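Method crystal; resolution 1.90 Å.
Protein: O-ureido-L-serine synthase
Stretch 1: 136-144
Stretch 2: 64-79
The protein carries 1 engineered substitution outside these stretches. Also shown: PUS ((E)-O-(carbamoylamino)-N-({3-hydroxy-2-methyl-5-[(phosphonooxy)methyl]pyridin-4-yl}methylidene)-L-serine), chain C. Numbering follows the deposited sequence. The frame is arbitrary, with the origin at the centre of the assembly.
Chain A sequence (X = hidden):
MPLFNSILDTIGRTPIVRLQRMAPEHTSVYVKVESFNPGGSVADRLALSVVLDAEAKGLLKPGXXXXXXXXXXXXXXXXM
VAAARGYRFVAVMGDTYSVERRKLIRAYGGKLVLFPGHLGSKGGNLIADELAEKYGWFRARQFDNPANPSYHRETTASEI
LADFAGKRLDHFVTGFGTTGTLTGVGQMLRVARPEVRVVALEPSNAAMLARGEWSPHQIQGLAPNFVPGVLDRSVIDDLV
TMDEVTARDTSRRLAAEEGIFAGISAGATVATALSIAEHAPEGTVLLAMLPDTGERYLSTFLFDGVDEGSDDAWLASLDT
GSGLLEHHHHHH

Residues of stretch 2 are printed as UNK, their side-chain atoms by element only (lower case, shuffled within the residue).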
ATOM      1  N   GLY A 136     -19.625  11.624 -35.340  1.00 33.62           N
ATOM      2  CA  GLY A 136     -20.288  11.553 -34.046  1.00 32.41           C
ATOM      3  C   GLY A 136     -19.464  11.022 -32.883  1.00 29.94           C
ATOM      4  O   GLY A 136     -20.004  10.731 -31.814  1.00 30.34           O
ATOM      5  N   TRP A 137     -18.156  10.899 -33.083  1.00 28.66           N
ATOM      6  CA  TRP A 137     -17.271  10.390 -32.039  1.00 24.21           C
ATOM      7  C   TRP A 137     -17.223  11.314 -30.832  1.00 22.36           C
ATOM      8  O   TRP A 137     -17.484  12.512 -30.947  1.00 23.05           O
ATOM      9  CB  TRP A 137     -15.864  10.218 -32.599  1.00 24.59           C
ATOM     10  CG  TRP A 137     -15.812   9.344 -33.797  1.00 26.24           C
ATOM     11  CD1 TRP A 137     -16.731   8.400 -34.170  1.00 26.25           C
ATOM     12  CD2 TRP A 137     -14.765   9.294 -34.770  1.00 26.31           C
ATOM     13  NE1 TRP A 137     -16.314   7.763 -35.316  1.00 27.66           N
ATOM     14  CE2 TRP A 137     -15.110   8.291 -35.705  1.00 24.89           C
ATOM     15  CE3 TRP A 137     -13.565   9.997 -34.941  1.00 24.85           C
ATOM     16  CZ2 TRP A 137     -14.298   7.976 -36.796  1.00 25.76           C
ATOM     17  CZ3 TRP A 137     -12.758   9.682 -36.028  1.00 26.33           C
ATOM     18  CH2 TRP A 137     -13.129   8.678 -36.941  1.00 22.33           C
ATOM     19  N   PHE A 138     -16.895  10.752 -29.672  1.00 22.92           N
ATOM     20  CA  PHE A 138     -16.804  11.531 -28.439  1.00 22.83           C
ATOM     21  C   PHE A 138     -15.453  12.233 -28.404  1.00 24.55           C
ATOM     22  O   PHE A 138     -14.433  11.637 -28.749  1.00 23.60           O
ATOM     23  CB  PHE A 138     -16.950  10.606 -27.224  1.00 22.42           C
ATOM     24  CG  PHE A 138     -16.640  11.266 -25.907  1.00 24.14           C
ATOM     25  CD1 PHE A 138     -17.558  12.126 -25.306  1.00 24.65           C
ATOM     26  CD2 PHE A 138     -15.428  11.025 -25.262  1.00 22.63           C
ATOM     27  CE1 PHE A 138     -17.272  12.736 -24.082  1.00 24.78           C
ATOM     28  CE2 PHE A 138     -15.135  11.629 -24.044  1.00 24.31           C
ATOM     29  CZ  PHE A 138     -16.058  12.486 -23.453  1.00 23.85           C
ATOM     30  N   ARG A 139     -15.451  13.501 -28.007  1.00 24.31           N
ATOM     31  CA  ARG A 139     -14.219  14.276 -27.917  1.00 25.49           C
ATOM     32  C   ARG A 139     -13.802  14.375 -26.455  1.00 24.31           C
ATOM     33  O   ARG A 139     -14.582  14.812 -25.613  1.00 25.02           O
ATOM     34  CB  ARG A 139     -14.425  15.692 -28.473  1.00 26.84           C
ATOM     35  CG  ARG A 139     -14.595  15.775 -29.980  1.00 29.16           C
ATOM     36  CD  ARG A 139     -13.256  15.921 -30.687  1.00 30.27           C
ATOM     37  NE  ARG A 139     -12.526  17.109 -30.251  1.00 30.21           N
ATOM     38  CZ  ARG A 139     -11.416  17.075 -29.520  1.00 29.34           C
ATOM     39  NH1 ARG A 139     -10.906  15.909 -29.141  1.00 23.86           N
ATOM     40  NH2 ARG A 139     -10.820  18.205 -29.168  1.00 26.89           N
ATOM     41  N   ALA A 140     -12.576  13.967 -26.148  1.00 21.46           N
ATOM     42  CA  ALA A 140     -12.097  14.047 -24.778  1.00 20.88           C
ATOM     43  C   ALA A 140     -11.872  15.511 -24.383  1.00 18.80           C
ATOM     44  O   ALA A 140     -12.013  15.870 -23.218  1.00 22.33           O
ATOM     45  CB  ALA A 140     -10.801  13.248 -24.623  1.00 19.96           C
ATOM     46  N   ARG A 141     -11.542  16.348 -25.364  1.00 17.09           N
ATOM     47  CA  ARG A 141     -11.277  17.777 -25.134  1.00 17.21           C
ATOM     48  C   ARG A 141     -10.376  17.970 -23.927  1.00 15.14           C
ATOM     49  O   ARG A 141     -10.715  18.713 -23.010  1.00 17.75           O
ATOM     50  CB  ARG A 141     -12.584  18.548 -24.912  1.00 16.37           C
ATOM     51  CG  ARG A 141     -13.669  18.223 -25.907  1.00 19.65           C
ATOM     52  CD  ARG A 141     -14.676  19.361 -26.019  1.00 23.61           C
ATOM     53  NE  ARG A 141     -15.471  19.233 -27.239  1.00 30.59           N
ATOM     54  CZ  ARG A 141     -15.113  19.719 -28.426  1.00 32.27           C
ATOM     55  NH1 ARG A 141     -13.969  20.377 -28.566  1.00 31.60           N
ATOM     56  NH2 ARG A 141     -15.897  19.538 -29.481  1.00 34.93           N
ATOM     57  N   GLN A 142      -9.221  17.312 -23.936  1.00 17.17           N
ATOM     58  CA  GLN A 142      -8.299  17.389 -22.811  1.00 18.64           C
ATOM     59  C   GLN A 142      -7.866  18.791 -22.382  1.00 18.88           C
ATOM     60  O   GLN A 142      -7.504  18.996 -21.225  1.00 21.39           O
ATOM     61  CB  GLN A 142      -7.060  16.514 -23.081  1.00 18.76           C
ATOM     62  CG  GLN A 142      -6.173  16.946 -24.252  1.00 18.71           C
ATOM     63  CD  GLN A 142      -4.778  16.335 -24.161  1.00 18.05           C
ATOM     64  OE1 GLN A 142      -4.255  16.132 -23.064  1.00 17.45           O
ATOM     65  NE2 GLN A 142      -4.174  16.037 -25.310  1.00 16.63           N
ATOM     66  N   PHE A 143      -7.910  19.759 -23.290  1.00 18.34           N
ATOM     67  CA  PHE A 143      -7.492  21.117 -22.937  1.00 20.48           C
ATOM     68  C   PHE A 143      -8.582  21.955 -22.289  1.00 23.27           C
ATOM     69  O   PHE A 143      -8.316  23.061 -21.801  1.00 22.53           O
ATOM     70  CB  PHE A 143      -6.991  21.855 -24.177  1.00 17.60           C
ATOM     71  CG  PHE A 143      -5.786  21.230 -24.802  1.00 20.83           C
ATOM     72  CD1 PHE A 143      -4.517  21.456 -24.272  1.00 20.20           C
ATOM     73  CD2 PHE A 143      -5.908  20.430 -25.938  1.00 17.75           C
ATOM     74  CE1 PHE A 143      -3.394  20.900 -24.863  1.00 17.90           C
ATOM     75  CE2 PHE A 143      -4.789  19.871 -26.533  1.00 18.22           C
ATOM     76  CZ  PHE A 143      -3.528  20.105 -25.998  1.00 18.53           C
ATOM     77  N   ASP A 144      -9.804  21.431 -22.278  1.00 22.06           N
ATOM     78  CA  ASP A 144     -10.927  22.170 -21.710  1.00 24.19           C
ATOM     79  C   ASP A 144     -11.787  21.352 -20.749  1.00 21.62           C
ATOM     80  O   ASP A 144     -12.652  21.897 -20.060  1.00 21.59           O
ATOM     81  CB  ASP A 144     -11.808  22.701 -22.842  1.00 25.42           C
ATOM     82  CG  ASP A 144     -11.089  23.713 -23.714  1.00 30.77           C
ATOM     83  OD1 ASP A 144     -10.950  24.878 -23.279  1.00 30.20           O
ATOM     84  OD2 ASP A 144     -10.668  23.344 -24.833  1.00 29.92           O
ATOM     85  N   UNK A  64     -18.590   2.787 -28.404  1.00 28.17           N
ATOM     86  CA  UNK A  64     -18.460   4.184 -28.815  1.00 26.37           C
ATOM     87  C   UNK A  64     -17.013   4.500 -29.187  1.00 25.95           C
ATOM     88  O   UNK A  64     -16.084   3.833 -28.724  1.00 21.70           O
ATOM     89  o   UNK A  64     -21.031   5.116 -28.779  1.00 27.11           O
ATOM     90  o   UNK A  64     -20.881   6.114 -26.826  1.00 25.71           O
ATOM     91  c   UNK A  64     -18.905   5.112 -27.686  1.00 23.78           C
ATOM     92  c   UNK A  64     -20.378   5.473 -27.773  1.00 26.38           C
ATOM     93  N   UNK A  65     -16.830   5.522 -30.019  1.00 24.61           N
ATOM     94  CA  UNK A  65     -15.498   5.921 -30.462  1.00 24.62           C
ATOM     95  C   UNK A  65     -15.045   7.242 -29.833  1.00 24.54           C
ATOM     96  O   UNK A  65     -15.778   8.227 -29.836  1.00 21.09           O
ATOM     97  o   UNK A  65     -15.623   4.774 -32.612  1.00 22.47           O
ATOM     98  c   UNK A  65     -15.452   6.063 -32.002  1.00 24.49           C
ATOM     99  c   UNK A  65     -14.121   6.659 -32.441  1.00 24.39           C
ATOM    100  N   UNK A  66     -13.828   7.249 -29.305  1.00 23.21           N
ATOM    101  CA  UNK A  66     -13.264   8.436 -28.674  1.00 19.48           C
ATOM    102  C   UNK A  66     -12.156   8.993 -29.559  1.00 21.19           C
ATOM    103  O   UNK A  66     -11.309   8.244 -30.054  1.00 17.03           O
ATOM    104  c   UNK A  66     -11.960   9.315 -26.697  1.00 17.98           C
ATOM    105  c   UNK A  66     -13.392   6.516 -25.414  1.00 23.26           C
ATOM    106  c   UNK A  66     -12.673   8.101 -27.275  1.00 19.92           C
ATOM    107  c   UNK A  66     -13.787   7.649 -26.330  1.00 16.42           C
ATOM    108  N   UNK A  67     -12.171  10.307 -29.765  1.00 21.51           N
ATOM    109  CA  UNK A  67     -11.157  10.955 -30.590  1.00 24.37           C
ATOM    110  C   UNK A  67     -10.519  12.103 -29.825  1.00 23.84           C
ATOM    111  O   UNK A  67     -11.206  12.852 -29.123  1.00 26.00           O
ATOM    112  c   UNK A  67     -12.683  12.673 -31.636  1.00 24.72           C
ATOM    113  c   UNK A  67     -10.622  11.935 -32.843  1.00 25.00           C
ATOM    114  c   UNK A  67     -11.750  11.501 -31.915  1.00 24.03           C
ATOM    115  N   UNK A  68      -9.204  12.239 -29.968  1.00 21.41           N
ATOM    116  CA  UNK A  68      -8.475  13.292 -29.271  1.00 20.38           C
ATOM    117  C   UNK A  68      -7.170  13.672 -29.966  1.00 18.59           C
ATOM    118  O   UNK A  68      -6.499  12.825 -30.562  1.00 17.28           O
ATOM    119  c   UNK A  68      -7.332  13.820 -27.054  1.00 29.14           C
ATOM    120  c   UNK A  68      -8.093  15.087 -26.744  1.00 29.20           C
ATOM    121  c   UNK A  68      -8.170  12.836 -27.845  1.00 23.02           C
ATOM    122  o   UNK A  68      -8.348  15.873 -27.682  1.00 30.93           O
ATOM    123  o   UNK A  68      -8.441  15.293 -25.564  1.00 32.53           O
ATOM    124  N   UNK A  69      -6.830  14.956 -29.914  1.00 17.37           N
ATOM    125  CA  UNK A  69      -5.572  15.433 -30.491  1.00 16.60           C
ATOM    126  C   UNK A  69      -4.600  15.320 -29.328  1.00 17.55           C
ATOM    127  O   UNK A  69      -4.861  15.845 -28.247  1.00 18.36           O
ATOM    128  c   UNK A  69      -5.668  16.895 -30.934  1.00 19.23           C
ATOM    129  s   UNK A  69      -4.048  17.618 -31.265  1.00 20.89           S
ATOM    130  N   UNK A  70      -3.484  14.641 -29.541  1.00 15.94           N
ATOM    131  CA  UNK A  70      -2.539  14.430 -28.455  1.00 18.29           C
ATOM    132  C   UNK A  70      -1.084  14.570 -28.886  1.00 14.71           C
ATOM    133  O   UNK A  70      -0.777  14.469 -30.073  1.00 18.21           O
ATOM    134  c   UNK A  70      -2.644  11.975 -28.999  1.00 20.88           C
ATOM    135  o   UNK A  70      -1.750  12.722 -26.901  1.00 22.60           O
ATOM    136  c   UNK A  70      -2.749  13.008 -27.879  1.00 18.32           C
ATOM    137  N   UNK A  71      -0.199  14.814 -27.920  1.00 17.81           N
ATOM    138  CA  UNK A  71       1.235  14.897 -28.203  1.00 18.09           C
ATOM    139  C   UNK A  71       1.786  13.478 -28.057  1.00 17.22           C
ATOM    140  O   UNK A  71       2.987  13.245 -28.214  1.00 19.48           O
ATOM    141  o   UNK A  71       1.826  15.400 -25.872  1.00 16.37           O
ATOM    142  c   UNK A  71       1.954  15.835 -27.218  1.00 14.03           C
ATOM    143  N   UNK A  72       0.900  12.537 -27.742  1.00 16.66           N
ATOM    144  CA  UNK A  72       1.318  11.149 -27.597  1.00 13.61           C
ATOM    145  C   UNK A  72       0.795  10.382 -26.390  1.00 14.00           C
ATOM    146  O   UNK A  72       0.017   9.445 -26.533  1.00 17.82           O
ATOM    147  N   UNK A  73       1.215  10.781 -25.196  1.00 15.37           N
ATOM    148  CA  UNK A  73       0.808  10.095 -23.972  1.00 14.50           C
ATOM    149  C   UNK A  73      -0.697   9.999 -23.763  1.00 13.47           C
ATOM    150  O   UNK A  73      -1.209   8.950 -23.372  1.00 14.05           O
ATOM    151  c   UNK A  73       2.935  10.329 -22.594  1.00 13.57           C
ATOM    152  o   UNK A  73       3.309   9.212 -22.951  1.00 11.44           O
ATOM    153  n   UNK A  73       3.762  11.224 -22.055  1.00  9.27           N
ATOM    154  c   UNK A  73       1.475  10.747 -22.754  1.00 12.69           C
ATOM    155  N   UNK A  74      -1.430  11.069 -24.025  1.00 14.65           N
ATOM    156  CA  UNK A  74      -2.867  10.963 -23.829  1.00 15.77           C
ATOM    157  C   UNK A  74      -3.437   9.954 -24.826  1.00 16.36           C
ATOM    158  O   UNK A  74      -4.343   9.194 -24.498  1.00 20.56           O
ATOM    159  c   UNK A  74      -5.040  12.158 -24.217  1.00 11.04           C
ATOM    160  c   UNK A  74      -3.344  13.115 -22.676  1.00 15.69           C
ATOM    161  c   UNK A  74      -3.554  12.332 -23.966  1.00 15.20           C
ATOM    162  N   UNK A  75      -2.886   9.936 -26.036  1.00 15.85           N
ATOM    163  CA  UNK A  75      -3.337   8.980 -27.034  1.00 16.60           C
ATOM    164  C   UNK A  75      -3.070   7.557 -26.559  1.00 17.36           C
ATOM    165  O   UNK A  75      -3.915   6.676 -26.700  1.00 15.98           O
ATOM    166  N   UNK A  76      -1.890   7.332 -25.988  1.00 17.02           N
ATOM    167  CA  UNK A  76      -1.526   6.016 -25.484  1.00 16.14           C
ATOM    168  C   UNK A  76      -2.480   5.583 -24.366  1.00 16.72           C
ATOM    169  O   UNK A  76      -3.007   4.469 -24.377  1.00 14.29           O
ATOM    170  c   UNK A  76      -0.073   6.013 -24.945  1.00 20.14           C
ATOM    171  c   UNK A  76       2.330   6.482 -25.683  1.00 17.75           C
ATOM    172  c   UNK A  76       0.908   6.133 -26.107  1.00 17.55           C
ATOM    173  c   UNK A  76       0.209   4.734 -24.179  1.00 19.01           C
ATOM    174  N   UNK A  77      -2.706   6.479 -23.412  1.00 16.23           N
ATOM    175  CA  UNK A  77      -3.582   6.204 -22.281  1.00 18.62           C
ATOM    176  C   UNK A  77      -5.041   5.984 -22.695  1.00 16.83           C
ATOM    177  O   UNK A  77      -5.662   5.004 -22.293  1.00 17.82           O
ATOM    178  c   UNK A  77      -3.485   7.341 -21.269  1.00 20.46           C
ATOM    179  N   UNK A  78      -5.596   6.894 -23.488  1.00 17.44           N
ATOM    180  CA  UNK A  78      -6.981   6.733 -23.919  1.00 16.68           C
ATOM    181  C   UNK A  78      -7.111   5.404 -24.660  1.00 17.71           C
ATOM    182  O   UNK A  78      -8.104   4.691 -24.512  1.00 15.52           O
ATOM    183  c   UNK A  78      -9.293   8.754 -23.441  1.00 13.62           C
ATOM    184  c   UNK A  78      -7.921   9.098 -23.994  1.00  9.57           C
ATOM    185  c   UNK A  78      -7.980  10.361 -24.822  1.00 13.22           C
ATOM    186  c   UNK A  78      -7.409   7.902 -24.812  1.00 15.07           C
ATOM    187  N   UNK A  79      -6.086   5.060 -25.433  1.00 16.86           N
ATOM    188  CA  UNK A  79      -6.094   3.805 -26.173  1.00 19.19           C
ATOM    189  C   UNK A  79      -6.192   2.664 -25.174  1.00 18.09           C
ATOM    190  O   UNK A  79      -7.007   1.752 -25.331  1.00 18.96           O
ATOM    191  c   UNK A  79      -4.824   3.672 -27.000  1.00 20.94           C
TER
HETATM  192  N   PUS C 400       0.595  15.306 -22.611  1.00 20.82           N
HETATM  193  CA  PUS C 400      -0.763  15.525 -23.254  1.00 22.23           C
HETATM  194  CB  PUS C 400      -0.920  16.994 -23.784  1.00 21.18           C
HETATM  195  OG  PUS C 400       0.146  17.291 -24.795  1.00 24.28           O
HETATM  196  ND  PUS C 400      -0.329  18.223 -25.793  1.00 25.49           N
HETATM  197  CE  PUS C 400       0.336  19.382 -25.994  1.00 24.50           C
HETATM  198  NZ2 PUS C 400       1.165  19.860 -25.049  1.00 23.66           N
HETATM  199  OZ1 PUS C 400       0.188  19.986 -27.009  1.00 25.91           O
HETATM  200  C   PUS C 400      -0.921  14.532 -24.426  1.00 22.51           C
HETATM  201  O   PUS C 400      -0.253  13.536 -24.447  1.00 22.53           O
HETATM  202  OT  PUS C 400      -1.711  14.755 -25.312  1.00 22.02           O
HETATM  203  C2  PUS C 400       4.642  14.808 -20.833  1.00 15.85           C
HETATM  204  C3  PUS C 400       3.272  14.833 -21.378  1.00 15.79           C
HETATM  205  C4  PUS C 400       2.348  15.879 -20.923  1.00 17.56           C
HETATM  206  C5  PUS C 400       2.812  16.845 -19.920  1.00 19.05           C
HETATM  207  C6  PUS C 400       4.193  16.731 -19.428  1.00 16.00           C
HETATM  208  C2A PUS C 400       5.628  13.778 -21.306  1.00 16.63           C
HETATM  209  C4A PUS C 400       1.000  16.070 -21.583  1.00 19.39           C
HETATM  210  C5A PUS C 400       1.903  17.947 -19.398  1.00 15.90           C
HETATM  211  N1  PUS C 400       5.032  15.744 -19.898  1.00 18.81           N
HETATM  212  O3  PUS C 400       2.865  13.874 -22.230  1.00 17.29           O
HETATM  213  O1P PUS C 400      -1.137  18.042 -19.633  1.00 16.14           O
HETATM  214  O2P PUS C 400      -1.133  17.816 -17.280  1.00 15.48           O
HETATM  215  O3P PUS C 400      -0.004  19.648 -18.292  1.00 17.15           O
HETATM  216  O4P PUS C 400       0.886  17.398 -18.495  1.00 16.71           O
HETATM  217  P   PUS C 400      -0.349  18.232 -18.430  1.00 17.48           P
HETATM  218  O   HOH W   1      -8.289  18.415 -27.816  1.00 25.09           O

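Position 64 has two side-chain carbons, the second carrying two oxygens, beyond contact with stretch 1: Asp 64, bonded elsewhere in the structure. At 65 one carbon carries an oxygen and a carbon, over one face of the Trp 137 ring. This is Thr 65; its CG2 sits 3.4 Å from the centroid of the five-membered ring, a CH-pi contact in which the methyl lies over the ring face, 9° off the normal.

Position 66 has four carbons, forked at the first, one arm two carbons long, against the Phe 138 ring: Ile 66. Its branched apolar chain suits this buried strand, CG1 packing 3.9 Å from Phe 138 CD2 on the sheet face both share. Position 67 has one carbon bearing two others, against Trp 137 and Arg 139, hence Val 67, a beta-branched residue at home in a strand; its CB is 3.8 Å from Trp 137 CE3 and its CG1 3.4 Å from Arg 139 CD.

Position 68 has three carbons, the third carrying two oxygens, close to Arg 139 and Gln 142. Glu 68 therefore brings a charge to a buried site, where OE1 forms a salt bridge with Arg 139 NH1 (2.9 Å) and OE2 accepts from Gln 142 N (2.7 Å). A water links Glu 68 OE1 to Arg 139 NH2.

Position 69, one carbon then sulfur, is Cys 69; its backbone O accepts from Gln 142 NE2 (3.0 Å), a bond independent of the sulfur. At 70 a carbon carries oxygen and carbon, 4.2 Å from CB to Gln 142 NE2: Thr 70, whose OG1 donates to PUS OT and accepts from the backbone N of 72 and 75.

Position 71, one carbon then oxygen, is Ser 71, its OG donating to PUS OG. Position 72 has no side chain; Gly 72, at the N-cap, has backbone angles that would jam a CB against the preceding carbonyl. At 73 two carbons end in oxygen and nitrogen: Asn 73, donating to PUS O3 through ND2.

Position 74, a carbon bearing two carbons beside the amide of Gln 142, is Val 74; CG2 packs 3.2 Å from Gln 142 OE1, which has no polar partner in the model. Position 75 is bare: on Gly 75 a CB would clash with Thr 70 CG2. Out of reach are 76, four carbons forked at the first (Ile 76), and 77, one carbon (Ala 77). At 78 four carbons, forked at the second, lie near Ala 140 CB: Leu 78, offering it an apolar end, CD1, at 4.0 Å. Position 79, one carbon, is remote Ala 79.

The contact begins as parallel strand pairing: Phe 138 N donates to Thr 65 O and Val 67 N to Phe 138 O, both at 2.8 Å. Beyond it, Glu 68 anchors the turning chain, and Gln 142 NE2 bridges Cys 69 O and PUS OT, tying both stretches to the ligand.

Stretch 2 64-79: DTIVECTSGNVGIALA
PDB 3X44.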